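Local coordinates for protein A6 homolog (Fowlpox virus, PDB 6BR8) that binds phospholipids through its C-terminal domain, the part present here, and is probably essential for the transition from immature to mature virions, at residues V12-K17 and I49-A54; S145-S150 and D224-N229; K210-L215 and D236-F241. One frame throughout, in Å; residues are numbered along the deposited sequence.

In the fold
From the N terminus of this largely helical C-terminal domain, contact 1 comes first: it joins helix 5-26 to helix 42-54 and closes a loop of 31 residues, most of them helical. The chain then runs on to helix 134-154, where contact 2 opens; it closes 73 residues later at the end of helix 212-225 and the start of strand 228-230. Contact 3 opens inside that span, at the start of helix 212-225, and closes beyond it on helix 237-249, so contacts 2 and 3 cross. Their centres lie about 16 Å apart, whereas contact 1 sits across the chain's centre from both. Residues from the segments of all three contacts line phospholipid pockets.

Contact 1: residues V12-K17 and I49-A54; sequences VQDLKK and INKVLA
Lys51 on helix 42-54 reaches across to Asp14 on helix 5-26, and this one pair of side chains makes the whole contact. The CB of Lys51 points toward the other helix. CG continues away from the backbone nitrogen (chi1 179°), CD extends the reach, and a bend at chi3 (50°) turns the end of the chain onto the carboxylate. CE is the first atom to arrive, 3.4 Å from Asp14 OD2. NZ then meets the same oxygen in a salt bridge modelled at 2.4 Å; that is too short to take literally, and the exact length is doubtful. The other oxygen, Asp14 OD1, is 3.3 Å from Lys51 NZ, so the ammonium as modelled lies nearer OD2. Asp14 comes from the opposite direction on a short side chain, while the lysine supplies most of the span: the closest CA atoms, those of Asp14 and Val52, are 10.5 Å apart.

Glu10, one turn earlier on the first helix, adds a long, weak ion pair to Lys51 NZ through OE2. Elsewhere the helices pack against different neighbours. Val12 packs on Gln187 and Ile190 of helix 186-195, while Ile49 touches one bound phosphatidylethanolamine and Val52 another, and Asn50 is tied by its amide to the backbone of Asn123 and Ile125.

With the aspartate buried, its charge is probably compensated mainly by the lysine, and the ammonium in turn would favour the ionised carboxylate. The two helices are thus joined here through charge, at the far end of a long side chain, with no apolar packing between these two segments.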
loop_
_atom_site.group_PDB
_atom_site.type_symbol
_atom_site.label_atom_id
_atom_site.label_comp_id
_atom_site.label_asym_id
_atom_site.label_seq_id
_atom_site.Cartn_x
_atom_site.Cartn_y
_atom_site.Cartn_z
ATOM N N VAL A 12 11.716 -8.280 -5.091
ATOM C CA VAL A 12 12.301 -7.174 -5.837
ATOM C C VAL A 12 12.009 -7.323 -7.322
ATOM O O VAL A 12 11.759 -6.319 -7.999
ATOM C CB VAL A 12 13.822 -7.019 -5.591
ATOM C CG1 VAL A 12 14.141 -7.007 -4.093
ATOM C CG2 VAL A 12 14.614 -8.068 -6.312
ATOM N N GLN A 13 11.999 -8.553 -7.849
ATOM C CA GLN A 13 11.649 -8.737 -9.252
ATOM C C GLN A 13 10.207 -8.326 -9.522
ATOM O O GLN A 13 9.930 -7.696 -10.549
ATOM C CB GLN A 13 11.872 -10.186 -9.680
ATOM C CG GLN A 13 13.294 -10.715 -9.532
ATOM C CD GLN A 13 14.351 -9.968 -10.348
ATOM O OE1 GLN A 13 14.113 -8.891 -10.907
ATOM N NE2 GLN A 13 15.541 -10.557 -10.417
ATOM N N ASP A 14 9.279 -8.674 -8.616
ATOM C CA ASP A 14 7.880 -8.288 -8.787
ATOM C C ASP A 14 7.699 -6.778 -8.664
ATOM O O ASP A 14 6.933 -6.179 -9.426
ATOM C CB ASP A 14 6.992 -9.009 -7.765
ATOM C CG ASP A 14 6.673 -10.457 -8.155
ATOM O OD1 ASP A 14 6.784 -10.816 -9.349
ATOM O OD2 ASP A 14 6.309 -11.241 -7.249
ATOM N N LEU A 15 8.390 -6.140 -7.713
ATOM C CA LEU A 15 8.219 -4.701 -7.548
ATOM C C LEU A 15 8.748 -3.930 -8.766
ATOM O O LEU A 15 8.151 -2.929 -9.173
ATOM C CB LEU A 15 8.876 -4.251 -6.240
ATOM C CG LEU A 15 9.069 -2.766 -5.925
ATOM C CD1 LEU A 15 7.714 -2.101 -5.734
ATOM C CD2 LEU A 15 9.888 -2.579 -4.668
ATOM N N LYS A 16 9.835 -4.399 -9.386
ATOM C CA LYS A 16 10.334 -3.770 -10.611
ATOM C C LYS A 16 9.301 -3.827 -11.738
ATOM O O LYS A 16 9.094 -2.851 -12.472
ATOM C CB LYS A 16 11.622 -4.458 -11.074
ATOM C CG LYS A 16 12.824 -4.282 -10.166
ATOM C CD LYS A 16 14.027 -5.047 -10.750
ATOM N N LYS A 17 8.679 -4.987 -11.927
ATOM C CA LYS A 17 7.677 -5.118 -12.972
ATOM C C LYS A 17 6.430 -4.323 -12.622
ATOM O O LYS A 17 5.765 -3.788 -13.515
ATOM C CB LYS A 17 7.356 -6.598 -13.190
ATOM C CG LYS A 17 6.491 -6.894 -14.412
ATOM C CE LYS A 17 5.468 -8.668 -15.841
ATOM N NZ LYS A 17 5.989 -8.308 -17.193
ATOM N N ILE A 49 -1.325 -11.116 -7.483
ATOM C CA ILE A 49 -2.337 -11.071 -6.425
ATOM C C ILE A 49 -2.586 -12.464 -5.856
ATOM O O ILE A 49 -2.486 -12.675 -4.642
ATOM C CB ILE A 49 -3.640 -10.451 -6.951
ATOM C CG1 ILE A 49 -3.388 -8.995 -7.337
ATOM C CG2 ILE A 49 -4.738 -10.607 -5.912
ATOM C CD1 ILE A 49 -4.297 -8.481 -8.437
ATOM N N ASN A 50 -2.914 -13.435 -6.726
ATOM C CA ASN A 50 -3.148 -14.808 -6.259
ATOM C C ASN A 50 -1.933 -15.360 -5.526
ATOM O O ASN A 50 -2.076 -16.129 -4.569
ATOM C CB ASN A 50 -3.483 -15.750 -7.419
ATOM C CG ASN A 50 -4.931 -15.664 -7.855
ATOM O OD1 ASN A 50 -5.842 -15.410 -7.044
ATOM N ND2 ASN A 50 -5.166 -15.902 -9.150
ATOM N N LYS A 51 -0.731 -15.039 -6.011
ATOM C CA LYS A 51 0.490 -15.573 -5.410
ATOM C C LYS A 51 0.767 -14.890 -4.075
ATOM O O LYS A 51 1.196 -15.534 -3.115
ATOM C CB LYS A 51 1.676 -15.381 -6.370
ATOM C CG LYS A 51 3.027 -15.860 -5.889
ATOM C CD LYS A 51 4.136 -15.272 -6.783
ATOM C CE LYS A 51 3.961 -13.744 -6.928
ATOM N NZ LYS A 51 4.957 -13.119 -7.851
ATOM N N VAL A 52 0.536 -13.585 -3.998
ATOM C CA VAL A 52 0.689 -12.895 -2.717
ATOM C C VAL A 52 -0.305 -13.435 -1.687
ATOM O O VAL A 52 0.073 -13.759 -0.553
ATOM C CB VAL A 52 0.536 -11.385 -2.913
ATOM C CG1 VAL A 52 0.400 -10.708 -1.587
ATOM C CG2 VAL A 52 1.749 -10.834 -3.644
ATOM N N LEU A 53 -1.575 -13.603 -2.082
ATOM C CA LEU A 53 -2.621 -13.913 -1.112
ATOM C C LEU A 53 -2.496 -15.321 -0.550
ATOM O O LEU A 53 -2.916 -15.564 0.588
ATOM C CB LEU A 53 -3.999 -13.704 -1.743
ATOM C CG LEU A 53 -4.582 -12.315 -1.434
ATOM C CD1 LEU A 53 -3.619 -11.214 -1.802
ATOM C CD2 LEU A 53 -5.923 -12.104 -2.131
ATOM N N ALA A 54 -1.913 -16.243 -1.311
ATOM C CA ALA A 54 -1.722 -17.612 -0.864
ATOM C C ALA A 54 -0.409 -17.811 -0.104
ATOM O O ALA A 54 -0.192 -18.895 0.455
ATOM C CB ALA A 54 -1.787 -18.561 -2.064
#

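Contact 2: residues S145-S150 and D224-N229; sequences SSIVYS and DNYNIN. With 6OU ([(2~{R})-1-[2-azanylethoxy(oxidanyl)phosphoryl]oxy-3-hexadecanoyloxy-propan-2-yl] (~{Z})-octadec-9-enoate), chain G.
The 3.0 Å hydrogen bond from Asn227 N to Asp224 O turns the chain so that Tyr226 and Ile228 both face Ile147 on helix 134-154. With Ile228 N reaching Thr223 O, it forms a Schellman motif that ends helix 212-225, Asn227 being the C-prime residue with positive phi.

From helix 134-154, Ile147 lies over one face of the Tyr226 ring. Its CG1 stands 3.6 Å from the ring centroid, 19° off the normal, in a CH-pi contact shifted toward the rim at CE2. With CG1 beside the backbone nitrogen (chi1 -78°), both arms of the isoleucine are brought to the ring: CD1 is 3.6 Å from Tyr226 CG, and CG2 is 3.7 Å from Tyr226 CE2. Ile147 CD1 also touches Ile228 CD1 at 4.2 Å, and Ile103 and Ile106 add to the apolar surroundings.

Another side of the same helix holds a phosphatidylethanolamine. Ester oxygen O18 of the lipid lies 3.3 Å above the plane of the Tyr149 ring, toward its rim. Ser145 OG is 3.2 Å from lipid C33, while its hydrogen bond goes to Phe141 O within its own helix.

Beyond the turn, Asn229 pairs with Thr102 through backbone hydrogen bonds. The arrangement is a Schellman-terminated helix leading into a two-stranded antiparallel sheet, packed against a helix that lines a phospholipid pocket; Val148 and Ile228 belong to a second such pocket.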
loop_
_atom_site.group_PDB
_atom_site.type_symbol
_atom_site.label_atom_id
_atom_site.label_comp_id
_atom_site.label_asym_id
_atom_site.label_seq_id
_atom_site.Cartn_x
_atom_site.Cartn_y
_atom_site.Cartn_z
ATOM N N SER A 145 -9.622 4.065 -4.017
ATOM C CA SER A 145 -8.377 4.338 -4.722
ATOM C C SER A 145 -8.481 5.631 -5.509
ATOM O O SER A 145 -7.478 6.327 -5.702
ATOM C CB SER A 145 -8.005 3.165 -5.639
ATOM O OG SER A 145 -8.989 2.930 -6.614
ATOM N N SER A 146 -9.688 5.977 -5.949
ATOM C CA SER A 146 -9.903 7.286 -6.542
ATOM C C SER A 146 -9.643 8.395 -5.527
ATOM O O SER A 146 -9.104 9.450 -5.874
ATOM C CB SER A 146 -11.320 7.371 -7.092
ATOM O OG SER A 146 -11.660 8.706 -7.360
ATOM N N ILE A 147 -10.003 8.171 -4.267
ATOM C CA ILE A 147 -9.773 9.192 -3.250
ATOM C C ILE A 147 -8.290 9.293 -2.915
ATOM O O ILE A 147 -7.725 10.393 -2.881
ATOM C CB ILE A 147 -10.608 8.901 -1.997
ATOM C CG1 ILE A 147 -12.062 9.314 -2.222
ATOM C CG2 ILE A 147 -10.039 9.649 -0.808
ATOM C CD1 ILE A 147 -13.033 8.580 -1.329
ATOM N N VAL A 148 -7.642 8.143 -2.677
ATOM C CA VAL A 148 -6.232 8.117 -2.291
ATOM C C VAL A 148 -5.386 8.834 -3.330
ATOM O O VAL A 148 -4.572 9.708 -2.999
ATOM C CB VAL A 148 -5.742 6.669 -2.082
ATOM C CG1 VAL A 148 -4.228 6.617 -1.967
ATOM C CG2 VAL A 148 -6.358 6.032 -0.823
ATOM N N TYR A 149 -5.576 8.487 -4.602
ATOM C CA TYR A 149 -4.790 9.092 -5.667
ATOM C C TYR A 149 -5.133 10.560 -5.837
ATOM O O TYR A 149 -4.246 11.383 -6.096
ATOM C CB TYR A 149 -5.013 8.324 -6.969
ATOM C CG TYR A 149 -4.564 9.000 -8.250
ATOM C CD1 TYR A 149 -3.322 8.721 -8.805
ATOM C CD2 TYR A 149 -5.401 9.874 -8.938
ATOM C CE1 TYR A 149 -2.914 9.313 -9.999
ATOM C CE2 TYR A 149 -5.002 10.474 -10.129
ATOM C CZ TYR A 149 -3.765 10.188 -10.662
ATOM O OH TYR A 149 -3.374 10.797 -11.851
ATOM N N SER A 150 -6.410 10.908 -5.711
ATOM C CA SER A 150 -6.768 12.309 -5.852
ATOM C C SER A 150 -6.202 13.128 -4.706
ATOM O O SER A 150 -5.661 14.218 -4.920
ATOM C CB SER A 150 -8.279 12.472 -5.933
ATOM O OG SER A 150 -8.603 13.845 -5.853
ATOM N N ASP A 224 -13.979 12.188 6.566
ATOM C CA ASP A 224 -15.222 12.923 6.836
ATOM C C ASP A 224 -15.793 13.533 5.561
ATOM O O ASP A 224 -17.007 13.480 5.318
ATOM C CB ASP A 224 -14.994 14.039 7.862
ATOM C CG ASP A 224 -14.716 13.529 9.273
ATOM O OD1 ASP A 224 -14.764 12.312 9.535
ATOM O OD2 ASP A 224 -14.426 14.379 10.135
ATOM N N ASN A 225 -14.941 14.170 4.755
ATOM C CA ASN A 225 -15.454 14.930 3.619
ATOM C C ASN A 225 -15.916 14.046 2.473
ATOM O O ASN A 225 -16.446 14.574 1.496
ATOM C CB ASN A 225 -14.413 15.940 3.124
ATOM C CG ASN A 225 -14.026 16.964 4.199
ATOM O OD1 ASN A 225 -14.813 17.276 5.100
ATOM N ND2 ASN A 225 -12.815 17.501 4.092
ATOM N N TYR A 226 -15.736 12.727 2.572
ATOM C CA TYR A 226 -16.343 11.775 1.650
ATOM C C TYR A 226 -17.340 10.851 2.338
ATOM O O TYR A 226 -17.859 9.935 1.691
ATOM C CB TYR A 226 -15.271 10.937 0.960
ATOM C CG TYR A 226 -14.512 11.662 -0.117
ATOM C CD1 TYR A 226 -15.153 12.103 -1.277
ATOM C CD2 TYR A 226 -13.153 11.884 0.011
ATOM C CE1 TYR A 226 -14.439 12.754 -2.270
ATOM C CE2 TYR A 226 -12.437 12.527 -0.968
ATOM C CZ TYR A 226 -13.069 12.957 -2.101
ATOM O OH TYR A 226 -12.297 13.595 -3.041
ATOM N N ASN A 227 -17.630 11.086 3.615
ATOM C CA ASN A 227 -18.555 10.289 4.426
ATOM C C ASN A 227 -18.254 8.811 4.230
ATOM O O ASN A 227 -19.053 8.032 3.717
ATOM C CB ASN A 227 -20.020 10.631 4.125
ATOM N N ILE A 228 -17.037 8.456 4.627
ATOM C CA ILE A 228 -16.597 7.067 4.609
ATOM C C ILE A 228 -16.974 6.420 5.931
ATOM O O ILE A 228 -16.491 6.822 6.995
ATOM C CB ILE A 228 -15.085 6.972 4.368
ATOM C CG1 ILE A 228 -14.676 7.707 3.096
ATOM C CG2 ILE A 228 -14.650 5.522 4.329
ATOM C CD1 ILE A 228 -13.225 7.411 2.672
ATOM N N ASN A 229 -17.829 5.411 5.866
ATOM C CA ASN A 229 -18.257 4.701 7.052
ATOM C C ASN A 229 -17.772 3.267 7.002
ATOM O O ASN A 229 -17.611 2.689 5.930
ATOM C CB ASN A 229 -19.791 4.721 7.193
ATOM C CG ASN A 229 -20.335 6.127 7.340
ATOM O OD1 ASN A 229 -19.989 6.850 8.282
ATOM N ND2 ASN A 229 -21.146 6.544 6.370
HETATM C C01 6OU G . -0.078 -6.896 -7.701
HETATM C C02 6OU G . -0.638 -5.628 -8.338
HETATM C C03 6OU G . -0.132 -5.409 -9.760
HETATM C C04 6OU G . -0.834 -4.243 -10.453
HETATM C C05 6OU G . 0.110 -3.071 -10.703
HETATM C C06 6OU G . -0.438 -2.079 -11.724
HETATM C C07 6OU G . -1.053 -0.848 -11.065
HETATM C C08 6OU G . -1.729 0.069 -12.076
HETATM C C09 6OU G . -2.203 1.391 -11.480
HETATM C C10 6OU G . -3.586 1.750 -12.019
HETATM C C11 6OU G . -3.824 3.247 -12.204
HETATM C C12 6OU G . -2.565 4.111 -12.253
HETATM C C13 6OU G . -2.895 5.579 -12.534
HETATM C C14 6OU G . -4.275 5.741 -13.176
HETATM C C15 6OU G . -5.128 6.829 -12.525
HETATM C C16 6OU G . -5.864 6.381 -11.257
HETATM O O17 6OU G . -5.741 5.281 -10.824
HETATM O O18 6OU G . -6.689 7.286 -10.585
HETATM C C19 6OU G . -7.835 6.695 -10.049
HETATM C C20 6OU G . -8.896 6.725 -11.146
HETATM C C21 6OU G . -9.952 7.769 -10.791
HETATM O O22 6OU G . -9.258 8.981 -10.721
HETATM P P23 6OU G . -9.667 10.192 -11.764
HETATM O O24 6OU G . -9.426 11.525 -11.087
HETATM O O25 6OU G . -11.133 10.048 -12.116
HETATM O O26 6OU G . -8.776 10.134 -13.157
HETATM C C27 6OU G . -7.596 9.378 -13.247
HETATM C C28 6OU G . -6.808 9.880 -14.457
HETATM N N29 6OU G . -5.568 9.148 -14.612
HETATM O O30 6OU G . -9.456 5.455 -11.398
HETATM C C31 6OU G . -9.921 4.667 -10.331
HETATM O O32 6OU G . -10.996 4.859 -9.878
HETATM C C33 6OU G . -9.073 3.524 -9.765
HETATM C C34 6OU G . -9.613 2.156 -10.174
HETATM C C35 6OU G . -8.642 1.015 -9.885
HETATM C C36 6OU G . -8.656 -0.027 -10.997
HETATM C C37 6OU G . -7.959 -1.318 -10.587
HETATM C C38 6OU G . -6.624 -1.519 -11.298
HETATM C C39 6OU G . -6.218 -2.990 -11.261
HETATM C C40 6OU G . -5.367 -3.350 -10.043
HETATM C C41 6OU G . -5.869 -4.361 -9.361
#

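Contact 3: residues K210-L215 and D236-F241; sequences KHKTTL and DIEFIF. With PGV ((1R)-2-{[{[(2S)-2,3-dihydroxypropyl]oxy}(hydroxy)phosphoryl]oxy}-1-[(palmitoyloxy)methyl]ethyl (11E)-octadec-11-enoate), chain F.
Leu215 and Phe241 meet at about a right angle, the methyl CD2 of the leucine coming to the edge of the ring 3.7 Å from Phe241 CE2. One face of that ring carries the palmitoyl chain of the bound phosphatidylglycerol, whose C28 sits over the ring centre and 3.6 Å from Phe241 CZ. Ile240 CG2 meets the chain's last carbon, C34, at 3.9 Å.

Alongside runs a looser polar link. Lys212, extended with CG opposite the backbone nitrogen (chi1 -161°), crosses Glu238. The main polar partner of its NZ is Asp242, in a salt bridge; Glu238 OE2 is a second, weak one, 3.4 Å from Lys212 NZ. The ammonium probably eases the repulsion between Glu238 and Asp242, whose carboxylates lie close together.

Farther out, Asp236 caps helix 237-249: Phe239 N donates to Asp236 OD1 over 2.9 Å, a nearly straight bond (166°) that meets the oxygen from above the carboxylate plane. Gln220 takes the N-H of Ile237, and Tyr208 of helix 197-210 touches both Leu215 and Phe241.

This is an N-capped helix laid against its predecessor in the fold's C-terminal part, Phe241 forming part of the wall for an acyl chain in a phospholipid pocket.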
loop_
_atom_site.group_PDB
_atom_site.type_symbol
_atom_site.label_atom_id
_atom_site.label_comp_id
_atom_site.label_asym_id
_atom_site.label_seq_id
_atom_site.Cartn_x
_atom_site.Cartn_y
_atom_site.Cartn_z
ATOM N N LYS A 210 6.513 13.795 15.420
ATOM C CA LYS A 210 6.498 15.245 15.348
ATOM C C LYS A 210 5.262 15.766 14.641
ATOM O O LYS A 210 4.787 16.849 14.962
ATOM C CB LYS A 210 7.721 15.779 14.624
ATOM C CG LYS A 210 8.861 16.104 15.533
ATOM C CD LYS A 210 9.845 17.046 14.872
ATOM C CE LYS A 210 10.477 16.407 13.670
ATOM N NZ LYS A 210 10.737 17.411 12.600
ATOM N N HIS A 211 4.732 15.002 13.681
ATOM C CA HIS A 211 3.741 15.464 12.723
ATOM C C HIS A 211 2.448 14.700 12.854
ATOM O O HIS A 211 1.595 14.782 11.962
ATOM C CB HIS A 211 4.296 15.332 11.304
ATOM C CG HIS A 211 5.270 16.413 10.968
ATOM N ND1 HIS A 211 6.535 16.157 10.497
ATOM C CD2 HIS A 211 5.160 17.758 11.041
ATOM C CE1 HIS A 211 7.161 17.302 10.286
ATOM N NE2 HIS A 211 6.343 18.289 10.604
ATOM N N LYS A 212 2.297 13.949 13.947
ATOM C CA LYS A 212 1.147 13.065 14.053
ATOM C C LYS A 212 -0.168 13.838 13.977
ATOM O O LYS A 212 -1.107 13.397 13.304
ATOM C CB LYS A 212 1.214 12.268 15.363
ATOM C CG LYS A 212 0.338 11.035 15.329
ATOM C CD LYS A 212 -0.054 10.615 16.731
ATOM C CE LYS A 212 -0.710 9.235 16.692
ATOM N NZ LYS A 212 -0.911 8.732 18.080
ATOM N N THR A 213 -0.269 14.974 14.653
ATOM C CA THR A 213 -1.554 15.664 14.753
ATOM C C THR A 213 -2.014 16.142 13.375
ATOM O O THR A 213 -3.140 15.871 12.940
ATOM C CB THR A 213 -1.431 16.822 15.746
ATOM O OG1 THR A 213 -0.862 16.330 16.969
ATOM C CG2 THR A 213 -2.803 17.444 16.080
ATOM N N THR A 214 -1.120 16.780 12.634
ATOM C CA THR A 214 -1.404 17.072 11.236
ATOM C C THR A 214 -1.813 15.828 10.456
ATOM O O THR A 214 -2.799 15.843 9.718
ATOM C CB THR A 214 -0.188 17.714 10.604
ATOM O OG1 THR A 214 0.073 18.935 11.315
ATOM C CG2 THR A 214 -0.474 17.992 9.120
ATOM N N LEU A 215 -1.052 14.739 10.562
ATOM C CA LEU A 215 -1.326 13.634 9.647
ATOM C C LEU A 215 -2.706 13.037 9.914
ATOM O O LEU A 215 -3.481 12.774 8.992
ATOM C CB LEU A 215 -0.248 12.560 9.762
ATOM C CG LEU A 215 -0.619 11.381 8.866
ATOM C CD1 LEU A 215 -0.544 11.770 7.416
ATOM C CD2 LEU A 215 0.304 10.217 9.192
ATOM N N ASP A 236 -12.722 6.037 12.662
ATOM C CA ASP A 236 -11.882 6.716 13.652
ATOM C C ASP A 236 -10.416 6.534 13.237
ATOM O O ASP A 236 -9.756 5.544 13.576
ATOM C CB ASP A 236 -12.189 6.180 15.049
ATOM C CG ASP A 236 -11.500 6.963 16.166
ATOM O OD1 ASP A 236 -10.405 7.534 15.946
ATOM O OD2 ASP A 236 -12.049 6.970 17.290
ATOM N N ILE A 237 -9.891 7.528 12.521
ATOM C CA ILE A 237 -8.525 7.433 12.020
ATOM C C ILE A 237 -7.536 7.292 13.171
ATOM O O ILE A 237 -6.620 6.448 13.134
ATOM C CB ILE A 237 -8.193 8.648 11.140
ATOM C CG1 ILE A 237 -9.110 8.683 9.922
ATOM C CG2 ILE A 237 -6.744 8.552 10.664
ATOM C CD1 ILE A 237 -8.923 7.426 9.015
ATOM N N GLU A 238 -7.664 8.153 14.185
ATOM C CA GLU A 238 -6.766 8.085 15.338
ATOM C C GLU A 238 -6.734 6.668 15.897
ATOM O O GLU A 238 -5.666 6.065 16.038
ATOM C CB GLU A 238 -7.201 9.110 16.405
ATOM C CG GLU A 238 -6.535 9.017 17.800
ATOM C CD GLU A 238 -5.064 9.439 17.794
ATOM O OE1 GLU A 238 -4.710 10.344 17.029
ATOM O OE2 GLU A 238 -4.273 8.919 18.591
ATOM N N PHE A 239 -7.898 6.074 16.114
ATOM C CA PHE A 239 -7.921 4.725 16.665
ATOM C C PHE A 239 -7.284 3.700 15.723
ATOM O O PHE A 239 -6.571 2.798 16.172
ATOM C CB PHE A 239 -9.346 4.323 16.973
ATOM C CG PHE A 239 -9.483 2.881 17.243
ATOM C CD1 PHE A 239 -9.161 2.381 18.491
ATOM C CD2 PHE A 239 -9.938 2.016 16.264
ATOM C CE1 PHE A 239 -9.293 1.033 18.759
ATOM C CE2 PHE A 239 -10.073 0.682 16.526
ATOM C CZ PHE A 239 -9.750 0.185 17.772
ATOM N N ILE A 240 -7.546 3.799 14.420
ATOM C CA ILE A 240 -6.911 2.881 13.485
ATOM C C ILE A 240 -5.397 3.022 13.541
ATOM O O ILE A 240 -4.659 2.023 13.529
ATOM C CB ILE A 240 -7.428 3.127 12.059
ATOM C CG1 ILE A 240 -8.891 2.690 11.938
ATOM C CG2 ILE A 240 -6.501 2.412 11.043
ATOM C CD1 ILE A 240 -9.524 3.052 10.623
ATOM N N PHE A 241 -4.908 4.265 13.576
ATOM C CA PHE A 241 -3.466 4.500 13.516
ATOM C C PHE A 241 -2.791 4.044 14.809
ATOM O O PHE A 241 -1.728 3.407 14.780
ATOM C CB PHE A 241 -3.181 5.983 13.242
ATOM C CG PHE A 241 -3.121 6.337 11.775
ATOM C CD1 PHE A 241 -4.075 5.868 10.895
ATOM C CD2 PHE A 241 -2.118 7.139 11.281
ATOM C CE1 PHE A 241 -4.035 6.183 9.543
ATOM C CE2 PHE A 241 -2.070 7.465 9.923
ATOM C CZ PHE A 241 -3.050 6.978 9.052
HETATM C C01 PGV F . 7.172 1.887 18.144
HETATM C C02 PGV F . 8.691 1.315 18.108
HETATM C C03 PGV F . 9.644 2.509 17.841
HETATM C C04 PGV F . 11.049 4.031 20.483
HETATM C C05 PGV F . 9.550 4.310 20.804
HETATM C C06 PGV F . 9.407 4.956 22.240
HETATM O O01 PGV F . 8.762 0.376 17.055
HETATM O O02 PGV F . 8.375 1.661 15.271
HETATM O O03 PGV F . 7.182 3.300 18.378
HETATM O O04 PGV F . 7.003 5.335 17.479
HETATM O O05 PGV F . 8.944 3.031 20.822
HETATM O O06 PGV F . 10.205 4.216 23.156
HETATM O O11 PGV F . 11.001 2.152 17.863
HETATM O O12 PGV F . 11.303 2.654 20.583
HETATM O O13 PGV F . 13.285 1.934 19.091
HETATM O O14 PGV F . 11.453 0.232 19.606
HETATM C C1 PGV F . 9.100 0.810 15.795
HETATM C C2 PGV F . 10.327 0.262 15.067
HETATM C C3 PGV F . 10.165 0.152 13.548
HETATM C C4 PGV F . 10.053 1.527 12.845
HETATM C C5 PGV F . 9.556 1.417 11.398
HETATM C C6 PGV F . 8.239 2.155 11.201
HETATM C C7 PGV F . 7.450 1.670 9.978
HETATM C C8 PGV F . 8.318 1.345 8.738
HETATM C C9 PGV F . 7.459 0.820 7.545
HETATM C C10 PGV F . 5.937 0.884 7.845
HETATM C C19 PGV F . 6.739 4.138 17.378
HETATM C C20 PGV F . 5.969 3.652 16.177
HETATM C C21 PGV F . 5.604 4.802 15.205
HETATM C C22 PGV F . 4.110 4.757 14.909
HETATM C C23 PGV F . 3.766 4.700 13.413
HETATM C C24 PGV F . 2.263 4.491 13.227
HETATM C C25 PGV F . 1.894 4.062 11.811
HETATM C C26 PGV F . 0.466 4.450 11.429
HETATM C C27 PGV F . 0.216 4.406 9.899
HETATM C C28 PGV F . -1.227 3.972 9.560
HETATM C C29 PGV F . -1.460 3.604 8.067
HETATM C C30 PGV F . -2.610 2.566 7.888
HETATM C C31 PGV F . -3.440 2.707 6.579
HETATM C C32 PGV F . -4.978 2.642 6.835
HETATM C C33 PGV F . -5.713 3.996 6.647
HETATM C C34 PGV F . -6.927 4.127 7.586
#